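Local coordinates for putative periplasmic protein (Bacteroides vulgatus ATCC 8482, PDB 3DUE) that is of unknown function but, as a putative periplasmic member of the PepSY-like, beta-lactamase-inhibitor-like family, possibly acts as an inhibitor, at residues D3-I8 with M32-T37; P14-T19 with K59-E64; N50-E55 with C67-V72; P90-L95 with L108-E113. One frame throughout, in Å; residues are numbered along the deposited sequence. Where two conformers were deposited one is given.

Interaction 1: D3-I8 with M32-T37; sequences DDDKPI and MAKMET
K6 and M35 form an antiparallel hydrogen-bonded pair, and P7 and K34 the non-hydrogen-bonded pair beside it. K6 N donates to M35 O at 3.1 Å, in the carbonyl plane. M35 N returns a bond to K6 O at 2.9 Å. I8 N gives the third bond, 2.9 Å to A33 O, from 44° above that carbonyl plane. This joins strand 6-7 to strand 30-38 as the first strand of the antiparallel sheet. I8 CG1 lies over the A33-K34 backbone and meets A33 CB at 3.8 Å. Its CG2 branch reaches M35 CB, and the two side chains cross at about a right angle. D5 CB rests against E36 OE1 at 3.6 Å. The E36 chain bends at chi2 (-85°), turning its carboxylate back toward D5. K34 NZ holds the other oxygen, E36 OE2, in a salt bridge of 2.8 Å. D4 OD2 and T37 OG1 share a water and both bond G1 N, the threonine weakly. D5 OD1 stands 4.2 Å from E36 OE1, so these carboxylates probably repel. K34, paired with E36 in its own strand, probably eases this. The three backbone bonds do most of the joining, with little apolar burial.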
loop_
_atom_site.group_PDB
_atom_site.type_symbol
_atom_site.label_atom_id
_atom_site.label_comp_id
_atom_site.label_asym_id
_atom_site.label_seq_id
_atom_site.Cartn_x
_atom_site.Cartn_y
_atom_site.Cartn_z
ATOM N N ASP A 3 17.306 3.117 -11.038
ATOM C CA ASP A 3 18.549 3.213 -10.267
ATOM C C ASP A 3 18.954 4.665 -9.883
ATOM O O ASP A 3 20.127 4.955 -9.657
ATOM C CB ASP A 3 19.688 2.552 -11.052
ATOM C CG ASP A 3 20.837 2.135 -10.169
ATOM O OD1 ASP A 3 20.543 1.500 -9.135
ATOM O OD2 ASP A 3 22.010 2.438 -10.508
ATOM N N ASP A 4 17.983 5.567 -9.823
ATOM C CA ASP A 4 18.248 6.957 -9.408
ATOM C C ASP A 4 17.882 7.112 -7.933
ATOM O O ASP A 4 17.952 8.201 -7.378
ATOM C CB ASP A 4 17.398 7.917 -10.229
ATOM C CG ASP A 4 17.857 8.032 -11.656
ATOM O OD1 ASP A 4 19.063 7.836 -11.943
ATOM O OD2 ASP A 4 17.003 8.364 -12.499
ATOM N N ASP A 5 17.541 6.001 -7.291
ATOM C CA ASP A 5 17.070 6.027 -5.906
ATOM C C ASP A 5 18.152 6.455 -4.918
ATOM O O ASP A 5 19.330 6.327 -5.202
ATOM C CB ASP A 5 16.526 4.660 -5.521
ATOM C CG ASP A 5 17.487 3.547 -5.837
ATOM O OD1 ASP A 5 17.642 3.211 -7.028
ATOM O OD2 ASP A 5 18.086 2.999 -4.892
ATOM N N LYS A 6 17.724 6.956 -3.765
ATOM C CA LYS A 6 18.637 7.366 -2.706
ATOM C C LYS A 6 18.085 6.888 -1.381
ATOM O O LYS A 6 16.894 6.960 -1.161
ATOM C CB LYS A 6 18.813 8.883 -2.706
ATOM C CG LYS A 6 19.579 9.369 -3.979
ATOM C CD LYS A 6 20.138 10.797 -3.801
ATOM C CE LYS A 6 20.775 11.397 -5.101
ATOM N NZ LYS A 6 22.014 10.639 -5.557
ATOM N N PRO A 7 18.957 6.371 -0.513
ATOM C CA PRO A 7 18.466 5.943 0.794
ATOM C C PRO A 7 18.092 7.149 1.674
ATOM O O PRO A 7 18.740 8.216 1.607
ATOM C CB PRO A 7 19.656 5.165 1.385
ATOM C CG PRO A 7 20.861 5.730 0.744
ATOM C CD PRO A 7 20.422 6.175 -0.658
ATOM N N ILE A 8 17.102 6.951 2.536
ATOM C CA ILE A 8 16.667 7.991 3.407
ATOM C C ILE A 8 16.365 7.424 4.783
ATOM O O ILE A 8 16.238 6.215 4.961
ATOM C CB ILE A 8 15.395 8.733 2.880
ATOM C CG1 ILE A 8 14.169 7.782 2.861
ATOM C CG2 ILE A 8 15.681 9.407 1.531
ATOM C CD1 ILE A 8 12.825 8.500 2.636
HETATM N N MSE A 32 14.640 -0.573 5.784
HETATM C CA MSE A 32 15.222 0.304 4.775
HETATM C C MSE A 32 14.188 1.221 4.197
HETATM O O MSE A 32 13.028 0.877 4.145
HETATM C CB MSE A 32 15.874 -0.533 3.689
HETATM C CG MSE A 32 14.969 -1.542 3.074
HETATM SE SE MSE A 32 15.911 -2.774 1.943
HETATM C CE MSE A 32 16.949 -3.783 3.269
ATOM N N ALA A 33 14.631 2.411 3.794
ATOM C CA ALA A 33 13.771 3.410 3.203
ATOM C C ALA A 33 14.551 4.144 2.131
ATOM O O ALA A 33 15.757 4.385 2.287
ATOM C CB ALA A 33 13.251 4.395 4.264
ATOM N N LYS A 34 13.840 4.514 1.070
ATOM C CA LYS A 34 14.424 5.232 -0.045
ATOM C C LYS A 34 13.429 6.164 -0.709
ATOM O O LYS A 34 12.209 6.077 -0.519
ATOM C CB LYS A 34 14.959 4.265 -1.140
ATOM C CG LYS A 34 13.863 3.467 -1.843
ATOM C CD LYS A 34 14.378 2.535 -2.936
ATOM C CE LYS A 34 13.180 1.687 -3.473
ATOM N NZ LYS A 34 13.555 0.687 -4.538
HETATM N N MSE A 35 13.996 7.080 -1.475
HETATM C CA MSE A 35 13.216 7.971 -2.300
HETATM C C MSE A 35 13.540 7.602 -3.738
HETATM O O MSE A 35 14.690 7.367 -4.057
HETATM C CB MSE A 35 13.573 9.427 -2.034
HETATM C CG MSE A 35 12.709 10.368 -2.824
HETATM SE SE MSE A 35 13.296 12.199 -2.649
HETATM C CE MSE A 35 15.243 11.950 -3.149
ATOM N N GLU A 36 12.501 7.533 -4.579
ATOM C CA GLU A 36 12.596 7.181 -6.000
ATOM C C GLU A 36 12.101 8.369 -6.843
ATOM O O GLU A 36 11.350 9.199 -6.356
ATOM C CB GLU A 36 11.683 5.969 -6.330
ATOM C CG GLU A 36 12.104 4.579 -5.876
ATOM C CD GLU A 36 13.070 3.802 -6.791
ATOM O OE1 GLU A 36 13.669 4.384 -7.758
ATOM O OE2 GLU A 36 13.232 2.569 -6.526
ATOM N N THR A 37 12.551 8.449 -8.105
ATOM C CA THR A 37 12.053 9.449 -8.994
ATOM C C THR A 37 11.610 8.787 -10.293
ATOM O O THR A 37 12.196 7.791 -10.728
ATOM C CB THR A 37 13.118 10.502 -9.307
ATOM O OG1 THR A 37 14.177 9.894 -10.051
ATOM C CG2 THR A 37 13.653 11.119 -8.031
HETATM O O HOH W 1 16.147 11.089 -11.769
HETATM O O HOH W 2 16.055 9.877 -5.978
HETATM O O HOH W 3 17.001 3.535 5.325
#

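Interaction 2: P14-T19 with K59-E64; sequences PQTAQT and KGIWTE
T16 has OG1 anti to its carbonyl carbon (chi1 -58°), which leaves CG2 anti to the backbone N and facing I61. I61 has CG1 anti to its carbonyl carbon, and a second bend at chi2 (-61°) brings CD1 to the threonine methyl. The two methyls, T16 CG2 and I61 CD1, meet at 3.7 Å. The side chains cross obliquely.

G60 takes up the middle of the contact. Its backbone is covered by the first turn of the helix. The P14 ring lies against it, with P14 CG 3.7 Å from G60 N and P14 CB about as near to G60 CA. A17 CB touches G60 O at 3.6 Å. G60 has no side chain and a positive phi of 78°, which lets the side chains of P14 and A17 pack directly on the backbone of the turn. A17 N and G60 O are 3.4 Å apart, but the angle is poor and no hydrogen bond forms. P14 CB and T16 CB also border K59 O. The contact is thus held by van der Waals packing.

P14 occupies the N-cap position of helix 15-24, and P14 O accepts from Q18 N within the first turn. The segment 59-64 leads out of the turn that follows strand 53-56, where D57 OD1 accepts from the backbone N of both K59 and I61. Next to it, A17 and W62 both pack on F56 of strand 53-56. W62 also meets F20 of the helix, and I61 touches R99 of strand 94-99.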
loop_
_atom_site.group_PDB
_atom_site.type_symbol
_atom_site.label_atom_id
_atom_site.label_comp_id
_atom_site.label_asym_id
_atom_site.label_seq_id
_atom_site.Cartn_x
_atom_site.Cartn_y
_atom_site.Cartn_z
ATOM N N PRO A 14 7.674 12.552 4.020
ATOM C CA PRO A 14 6.700 13.554 4.323
ATOM C C PRO A 14 5.997 13.195 5.637
ATOM O O PRO A 14 5.822 12.012 5.958
ATOM C CB PRO A 14 5.741 13.482 3.129
ATOM C CG PRO A 14 6.585 12.955 2.019
ATOM C CD PRO A 14 7.438 11.944 2.700
ATOM N N GLN A 15 5.627 14.223 6.390
ATOM C CA GLN A 15 4.932 14.082 7.653
ATOM C C GLN A 15 3.770 13.060 7.607
ATOM O O GLN A 15 3.636 12.220 8.501
ATOM C CB GLN A 15 4.374 15.447 8.055
ATOM C CG GLN A 15 3.598 15.377 9.317
ATOM C CD GLN A 15 2.811 16.612 9.717
ATOM O OE1 GLN A 15 1.969 16.480 10.590
ATOM N NE2 GLN A 15 3.073 17.805 9.134
ATOM N N THR A 16 2.948 13.146 6.576
ATOM C CA THR A 16 1.774 12.268 6.442
ATOM C C THR A 16 2.169 10.777 6.378
ATOM O O THR A 16 1.491 9.939 6.994
ATOM C CB THR A 16 0.903 12.710 5.233
ATOM O OG1 THR A 16 0.513 14.078 5.431
ATOM C CG2 THR A 16 -0.363 11.847 5.105
ATOM N N ALA A 17 3.261 10.465 5.664
ATOM C CA ALA A 17 3.796 9.116 5.607
ATOM C C ALA A 17 4.334 8.673 6.978
ATOM O O ALA A 17 4.157 7.531 7.359
ATOM C CB ALA A 17 4.823 9.000 4.541
ATOM N N GLN A 18 4.989 9.559 7.729
ATOM C CA GLN A 18 5.448 9.174 9.061
ATOM C C GLN A 18 4.257 8.850 9.963
ATOM O O GLN A 18 4.294 7.888 10.752
ATOM C CB GLN A 18 6.306 10.260 9.688
ATOM C CG GLN A 18 7.574 10.528 8.911
ATOM C CD GLN A 18 8.394 11.573 9.579
ATOM O OE1 GLN A 18 8.642 11.478 10.796
ATOM N NE2 GLN A 18 8.772 12.612 8.837
ATOM N N THR A 19 3.207 9.657 9.896
ATOM C CA THR A 19 2.011 9.446 10.721
ATOM C C THR A 19 1.310 8.141 10.323
ATOM O O THR A 19 0.773 7.433 11.166
ATOM C CB THR A 19 1.019 10.626 10.579
ATOM O OG1 THR A 19 1.620 11.793 11.127
ATOM C CG2 THR A 19 -0.315 10.369 11.317
ATOM N N LYS A 59 3.635 13.430 -1.824
ATOM C CA LYS A 59 3.029 14.090 -0.680
ATOM C C LYS A 59 2.873 13.149 0.529
ATOM O O LYS A 59 2.300 13.547 1.544
ATOM C CB LYS A 59 1.684 14.690 -1.085
ATOM C CG LYS A 59 1.827 15.740 -2.198
ATOM C CD LYS A 59 0.540 16.425 -2.409
ATOM C CE LYS A 59 0.404 16.981 -3.768
ATOM N NZ LYS A 59 -0.972 17.479 -3.915
ATOM N N GLY A 60 3.420 11.942 0.434
ATOM C CA GLY A 60 3.382 10.974 1.530
ATOM C C GLY A 60 2.054 10.265 1.671
ATOM O O GLY A 60 1.753 9.749 2.749
ATOM N N ILE A 61 1.260 10.239 0.596
ATOM C CA ILE A 61 -0.023 9.547 0.590
ATOM C C ILE A 61 0.244 8.151 -0.004
ATOM O O ILE A 61 0.844 8.026 -1.061
ATOM C CB ILE A 61 -1.076 10.306 -0.240
ATOM C CG1 ILE A 61 -1.151 11.783 0.159
ATOM C CG2 ILE A 61 -2.425 9.629 -0.112
ATOM C CD1 ILE A 61 -1.546 11.966 1.574
ATOM N N TRP A 62 -0.188 7.105 0.690
ATOM C CA TRP A 62 0.154 5.751 0.280
ATOM C C TRP A 62 -0.415 5.407 -1.076
ATOM O O TRP A 62 -1.527 5.852 -1.420
ATOM C CB TRP A 62 -0.240 4.702 1.314
ATOM C CG TRP A 62 -1.667 4.500 1.529
ATOM C CD1 TRP A 62 -2.434 5.051 2.509
ATOM C CD2 TRP A 62 -2.529 3.621 0.783
ATOM N NE1 TRP A 62 -3.728 4.589 2.407
ATOM C CE2 TRP A 62 -3.812 3.723 1.345
ATOM C CE3 TRP A 62 -2.340 2.793 -0.339
ATOM C CZ2 TRP A 62 -4.899 3.027 0.848
ATOM C CZ3 TRP A 62 -3.410 2.089 -0.827
ATOM C CH2 TRP A 62 -4.685 2.203 -0.224
ATOM N N THR A 63 0.429 4.734 -1.855
ATOM C CA THR A 63 0.117 4.158 -3.175
ATOM C C THR A 63 0.230 2.630 -3.165
ATOM O O THR A 63 -0.344 1.968 -4.014
ATOM C CB THR A 63 0.996 4.778 -4.271
ATOM O OG1 THR A 63 2.378 4.606 -3.935
ATOM C CG2 THR A 63 0.699 6.249 -4.376
ATOM N N GLU A 64 0.919 2.070 -2.177
ATOM C CA GLU A 64 1.021 0.628 -1.988
ATOM C C GLU A 64 1.172 0.258 -0.511
ATOM O O GLU A 64 1.987 0.833 0.216
ATOM C CB GLU A 64 2.182 0.025 -2.804
ATOM C CG GLU A 64 2.282 -1.479 -2.697
ATOM C CD GLU A 64 3.422 -2.090 -3.520
ATOM O OE1 GLU A 64 3.853 -1.482 -4.499
ATOM O OE2 GLU A 64 3.879 -3.195 -3.202
#

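Interaction 3: N50-E55 with C67-V72; sequences NGDKLE and CKYSAV. With CAC (cacodylate ion), chain B.
C67 packs its CA against the carboxylate of D52, 3.3 Å from D52 OD1, and starts a type I turn that runs to S70. K68 folds its chain through bends at chi3 and chi4. Its CG lies 3.4 Å above the Y69 ring plane, offset toward the rim, and its NZ bonds cacodylate O1 at 2.7 Å. A water joins K68 NZ to G51 O. Y69 N donates to the syn lone pair of D52 OD1 at 3.1 Å. The aspartate thus binds the turn through its backbone, while N50 OD1 accepts from D52 N in an Asx turn that shapes the approach to strand 53-56. The contact lies where the chain enters strand 53-56 and, after its sheet neighbour 62-66, leaves for helix 79-88. The Y69 ring comes right up to the backbone of G51, which has no side chain, with Y69 CE2 3.2 Å from G51 O at the ring edge. Y69 OH bonds cacodylate O1 at 2.5 Å, an ion probably taken from the crystallisation liquor. S70 OG then donates to D52 OD2 at 2.6 Å, on the syn side and 15° out of the carboxylate plane. N50 ND2 adds a weak bond there.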
loop_
_atom_site.group_PDB
_atom_site.type_symbol
_atom_site.label_atom_id
_atom_site.label_comp_id
_atom_site.label_asym_id
_atom_site.label_seq_id
_atom_site.Cartn_x
_atom_site.Cartn_y
_atom_site.Cartn_z
ATOM N N ASN A 50 10.038 -7.361 8.907
ATOM C CA ASN A 50 9.237 -8.545 8.638
ATOM C C ASN A 50 8.924 -8.736 7.147
ATOM O O ASN A 50 8.245 -9.722 6.790
ATOM C CB ASN A 50 7.931 -8.540 9.449
ATOM C CG ASN A 50 6.904 -7.579 8.907
ATOM O OD1 ASN A 50 7.232 -6.593 8.251
ATOM N ND2 ASN A 50 5.625 -7.864 9.196
ATOM N N GLY A 51 9.403 -7.816 6.295
ATOM C CA GLY A 51 9.227 -7.923 4.845
ATOM C C GLY A 51 8.068 -7.108 4.290
ATOM O O GLY A 51 7.940 -6.993 3.062
ATOM N N ASP A 52 7.200 -6.583 5.165
ATOM C CA ASP A 52 6.043 -5.770 4.714
ATOM C C ASP A 52 6.542 -4.426 4.171
ATOM O O ASP A 52 7.544 -3.910 4.648
ATOM C CB ASP A 52 4.999 -5.633 5.819
ATOM C CG ASP A 52 4.219 -6.913 6.025
ATOM O OD1 ASP A 52 4.262 -7.832 5.138
ATOM O OD2 ASP A 52 3.526 -6.977 7.067
ATOM N N LYS A 53 5.901 -3.940 3.107
ATOM C CA LYS A 53 6.391 -2.790 2.348
ATOM C C LYS A 53 5.323 -1.770 2.056
ATOM O O LYS A 53 4.185 -2.128 1.742
ATOM C CB LYS A 53 7.027 -3.293 1.025
ATOM C CG LYS A 53 7.165 -2.250 -0.088
ATOM C CD LYS A 53 7.921 -2.765 -1.261
ATOM C CE LYS A 53 8.190 -1.652 -2.354
ATOM N NZ LYS A 53 7.005 -0.911 -2.768
ATOM N N LEU A 54 5.720 -0.498 2.145
ATOM C CA LEU A 54 4.866 0.657 1.861
ATOM C C LEU A 54 5.550 1.490 0.761
ATOM O O LEU A 54 6.788 1.593 0.754
ATOM C CB LEU A 54 4.752 1.536 3.091
ATOM C CG LEU A 54 4.295 0.821 4.352
ATOM C CD1 LEU A 54 4.186 1.778 5.484
ATOM C CD2 LEU A 54 2.942 0.114 4.050
ATOM N N GLU A 55 4.740 2.059 -0.127
ATOM C CA GLU A 55 5.148 3.079 -1.087
ATOM C C GLU A 55 4.181 4.264 -0.902
ATOM O O GLU A 55 2.968 4.091 -0.739
ATOM C CB GLU A 55 5.013 2.619 -2.525
ATOM C CG GLU A 55 5.540 3.600 -3.574
ATOM C CD GLU A 55 5.143 3.207 -4.976
ATOM O OE1 GLU A 55 3.908 2.970 -5.218
ATOM O OE2 GLU A 55 6.063 3.163 -5.840
ATOM N N CYS A 67 1.364 -6.093 2.471
ATOM C CA CYS A 67 1.507 -6.869 3.701
ATOM C C CYS A 67 1.439 -8.373 3.446
ATOM O O CYS A 67 0.723 -9.095 4.111
ATOM C CB CYS A 67 0.466 -6.390 4.741
ATOM S SG CYS A 67 0.807 -4.731 5.261
ATOM N N LYS A 68 2.190 -8.839 2.443
ATOM C CA LYS A 68 2.152 -10.260 2.058
ATOM C C LYS A 68 2.656 -11.204 3.158
ATOM O O LYS A 68 2.430 -12.397 3.084
ATOM C CB LYS A 68 2.931 -10.490 0.742
ATOM C CG LYS A 68 4.446 -10.450 0.911
ATOM C CD LYS A 68 5.209 -10.852 -0.382
ATOM C CE LYS A 68 5.312 -9.758 -1.395
ATOM N NZ LYS A 68 6.168 -8.674 -0.900
ATOM N N TYR A 69 3.339 -10.660 4.176
ATOM C CA TYR A 69 3.853 -11.457 5.287
ATOM C C TYR A 69 2.958 -11.354 6.505
ATOM O O TYR A 69 3.267 -11.934 7.534
ATOM C CB TYR A 69 5.290 -11.048 5.638
ATOM C CG TYR A 69 6.221 -11.133 4.462
ATOM C CD1 TYR A 69 6.790 -12.332 4.091
ATOM C CD2 TYR A 69 6.535 -10.004 3.735
ATOM C CE1 TYR A 69 7.655 -12.408 2.999
ATOM C CE2 TYR A 69 7.378 -10.071 2.654
ATOM C CZ TYR A 69 7.941 -11.271 2.286
ATOM O OH TYR A 69 8.780 -11.354 1.176
ATOM N N SER A 70 1.879 -10.587 6.405
ATOM C CA SER A 70 0.900 -10.488 7.511
ATOM C C SER A 70 -0.484 -10.258 6.837
ATOM O O SER A 70 -0.991 -11.163 6.197
ATOM C CB SER A 70 1.329 -9.423 8.536
ATOM O OG SER A 70 1.407 -8.098 8.010
ATOM N N ALA A 71 -1.066 -9.073 6.958
ATOM C CA ALA A 71 -2.319 -8.711 6.286
ATOM C C ALA A 71 -2.361 -7.203 6.300
ATOM O O ALA A 71 -1.703 -6.583 7.168
ATOM C CB ALA A 71 -3.555 -9.309 7.023
ATOM N N VAL A 72 -3.084 -6.606 5.356
ATOM C CA VAL A 72 -3.284 -5.140 5.302
ATOM C C VAL A 72 -4.150 -4.750 6.496
ATOM O O VAL A 72 -5.173 -5.371 6.712
ATOM C CB VAL A 72 -4.001 -4.722 4.027
ATOM C CG1 VAL A 72 -4.277 -3.187 3.960
ATOM C CG2 VAL A 72 -3.132 -5.152 2.799
HETATM AS AS CAC B . 9.964 -8.046 -0.153
HETATM O O1 CAC B . 8.718 -9.277 -0.258
HETATM O O2 CAC B . 9.197 -6.470 -0.037
HETATM C C1 CAC B . 11.104 -8.239 1.449
HETATM C C2 CAC B . 10.991 -8.108 -1.811
HETATM O O HOH W 4 5.787 -7.013 1.289
#

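Interaction 4: P90-L95 with L108-E113; sequences PDAKML and LSNGWE
The contact lies at the open end of the beta hairpin of strands 94-99 and 103-108, where the second strand runs into a type I turn, L108 to G111. M94 and L108 form an antiparallel non-hydrogen-bonded pair in the sheet. Just beyond it, K93 and S109 are tied by two bonds. S109 N donates to K93 O at 2.8 Å, nearly in line with the carbonyl. In return K93 N donates to S109 OG at 2.9 Å, with an almost straight N-H...O angle of 171°. S109 holds OG between its backbone N and carbonyl carbon (chi1 53°), which brings the hydroxyl up to the K93 amide. The side chain here takes an amide that a backbone carbonyl would accept in a regular sheet. OG also lies by A92 CA at 3.5 Å. A92 CB touches both L108 CB, at 4.2 Å, and the N110 amide group. L95 CD1 comes to 3.9 Å from S109 CA. On the face bearing M94 and L108, M94 CG meets L108 CD2 at 4.2 Å. Within the turn, N110 OD1 accepts from W112 N and makes an Asx turn.

Y89, just after helix 79-88, touches L108 and N110, and its ring meets that of W112. M94 also packs on V106 of strand 103-108 and on V77. The backbone of M94 bonds V72, and that of L95 continues the sheet pairing with K107.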
loop_
_atom_site.group_PDB
_atom_site.type_symbol
_atom_site.label_atom_id
_atom_site.label_comp_id
_atom_site.label_asym_id
_atom_site.label_seq_id
_atom_site.Cartn_x
_atom_site.Cartn_y
_atom_site.Cartn_z
ATOM N N PRO A 90 -15.609 -13.941 2.244
ATOM C CA PRO A 90 -15.712 -13.754 3.706
ATOM C C PRO A 90 -14.560 -14.231 4.590
ATOM O O PRO A 90 -14.363 -13.683 5.683
ATOM C CB PRO A 90 -16.971 -14.548 4.078
ATOM C CG PRO A 90 -17.698 -14.802 2.811
ATOM C CD PRO A 90 -16.711 -14.771 1.712
ATOM N N ASP A 91 -13.847 -15.261 4.147
ATOM C CA ASP A 91 -12.753 -15.819 4.928
ATOM C C ASP A 91 -11.340 -15.415 4.475
ATOM O O ASP A 91 -10.361 -15.720 5.158
ATOM C CB ASP A 91 -12.910 -17.333 4.964
ATOM C CG ASP A 91 -14.163 -17.760 5.713
ATOM O OD1 ASP A 91 -14.413 -17.174 6.798
ATOM O OD2 ASP A 91 -14.869 -18.675 5.230
ATOM N N ALA A 92 -11.235 -14.700 3.357
ATOM C CA ALA A 92 -9.950 -14.265 2.848
ATOM C C ALA A 92 -9.486 -13.047 3.624
ATOM O O ALA A 92 -10.292 -12.330 4.246
ATOM C CB ALA A 92 -10.047 -13.919 1.369
ATOM N N LYS A 93 -8.183 -12.850 3.654
ATOM C CA LYS A 93 -7.647 -11.625 4.195
ATOM C C LYS A 93 -6.959 -10.915 3.030
ATOM O O LYS A 93 -6.646 -11.517 1.999
ATOM C CB LYS A 93 -6.746 -11.865 5.392
ATOM C CG LYS A 93 -5.452 -12.579 5.117
ATOM C CD LYS A 93 -4.749 -12.796 6.443
ATOM C CE LYS A 93 -3.394 -13.409 6.302
ATOM N NZ LYS A 93 -2.743 -13.482 7.627
HETATM N N MSE A 94 -6.839 -9.601 3.158
HETATM C CA MSE A 94 -6.160 -8.836 2.162
HETATM C C MSE A 94 -4.655 -8.817 2.405
HETATM O O MSE A 94 -4.198 -8.418 3.477
HETATM C CB MSE A 94 -6.660 -7.414 2.178
HETATM C CG MSE A 94 -6.253 -6.683 0.925
HETATM SE SE MSE A 94 -7.086 -4.927 0.960
HETATM C CE MSE A 94 -8.910 -5.405 1.665
ATOM N N LEU A 95 -3.894 -9.199 1.384
ATOM C CA LEU A 95 -2.429 -9.219 1.485
ATOM C C LEU A 95 -1.815 -7.938 0.929
ATOM O O LEU A 95 -0.777 -7.462 1.430
ATOM C CB LEU A 95 -1.823 -10.438 0.775
ATOM C CG LEU A 95 -2.194 -11.790 1.406
ATOM C CD1 LEU A 95 -1.382 -12.908 0.749
ATOM C CD2 LEU A 95 -1.955 -11.760 2.929
ATOM N N LEU A 108 -5.924 -10.745 -2.508
ATOM C CA LEU A 108 -6.408 -11.485 -1.344
ATOM C C LEU A 108 -5.613 -12.773 -1.134
ATOM O O LEU A 108 -5.068 -13.339 -2.104
ATOM C CB LEU A 108 -7.902 -11.811 -1.492
ATOM C CG LEU A 108 -8.876 -10.642 -1.795
ATOM C CD1 LEU A 108 -10.300 -11.136 -1.884
ATOM C CD2 LEU A 108 -8.747 -9.570 -0.740
ATOM N N SER A 109 -5.661 -13.275 0.106
ATOM C CA SER A 109 -4.928 -14.487 0.505
ATOM C C SER A 109 -5.332 -15.699 -0.291
ATOM O O SER A 109 -4.558 -16.635 -0.404
ATOM C CB SER A 109 -5.110 -14.788 2.005
ATOM O OG SER A 109 -6.487 -14.838 2.362
ATOM N N ASN A 110 -6.563 -15.707 -0.812
ATOM C CA ASN A 110 -7.066 -16.812 -1.593
ATOM C C ASN A 110 -6.706 -16.763 -3.093
ATOM O O ASN A 110 -7.220 -17.568 -3.862
ATOM C CB ASN A 110 -8.579 -16.943 -1.412
ATOM C CG ASN A 110 -9.348 -15.786 -2.021
ATOM O OD1 ASN A 110 -8.760 -14.843 -2.573
ATOM N ND2 ASN A 110 -10.683 -15.863 -1.952
ATOM N N GLY A 111 -5.791 -15.865 -3.471
ATOM C CA GLY A 111 -5.350 -15.730 -4.862
ATOM C C GLY A 111 -6.154 -14.798 -5.769
ATOM O O GLY A 111 -5.749 -14.506 -6.895
ATOM N N TRP A 112 -7.317 -14.358 -5.313
ATOM C CA TRP A 112 -8.114 -13.440 -6.115
ATOM C C TRP A 112 -7.577 -12.011 -6.094
ATOM O O TRP A 112 -7.192 -11.485 -5.032
ATOM C CB TRP A 112 -9.589 -13.493 -5.683
ATOM C CG TRP A 112 -10.218 -14.723 -6.179
ATOM C CD1 TRP A 112 -10.326 -15.915 -5.527
ATOM C CD2 TRP A 112 -10.753 -14.935 -7.491
ATOM N NE1 TRP A 112 -10.935 -16.847 -6.338
ATOM C CE2 TRP A 112 -11.202 -16.265 -7.550
ATOM C CE3 TRP A 112 -10.910 -14.119 -8.612
ATOM C CZ2 TRP A 112 -11.791 -16.808 -8.699
ATOM C CZ3 TRP A 112 -11.500 -14.648 -9.743
ATOM C CH2 TRP A 112 -11.940 -15.982 -9.779
ATOM N N GLU A 113 -7.570 -11.396 -7.284
ATOM C CA GLU A 113 -7.167 -10.016 -7.488
ATOM C C GLU A 113 -8.348 -9.216 -8.054
ATOM O O GLU A 113 -8.987 -9.636 -8.985
ATOM C CB GLU A 113 -6.016 -9.945 -8.478
ATOM C CG GLU A 113 -4.821 -10.728 -8.025
ATOM C CD GLU A 113 -3.639 -10.600 -8.983
ATOM O OE1 GLU A 113 -3.306 -9.455 -9.362
ATOM O OE2 GLU A 113 -3.038 -11.626 -9.329
#

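All four contacts reach one antiparallel sheet. Interactions 1 and 4 are surface contacts on opposite sides of the chain's centre, with their centres about 30 Å apart. Interactions 2 and 3 are partly buried and nearer the middle. Interaction 1 is regular strand pairing at an outermost strand. Interaction 4 keeps one strand pair but adds a serine hydroxyl. Interaction 3 depends on a carboxylate that binds a turn, and interaction 2 on van der Waals packing of side chains against a glycine backbone. Interactions 2 and 3 meet where strands 53-56 and 62-66 pair, and E55 faces the bulge at T63 and E64. Interactions 3 and 4 meet through V72 and M94.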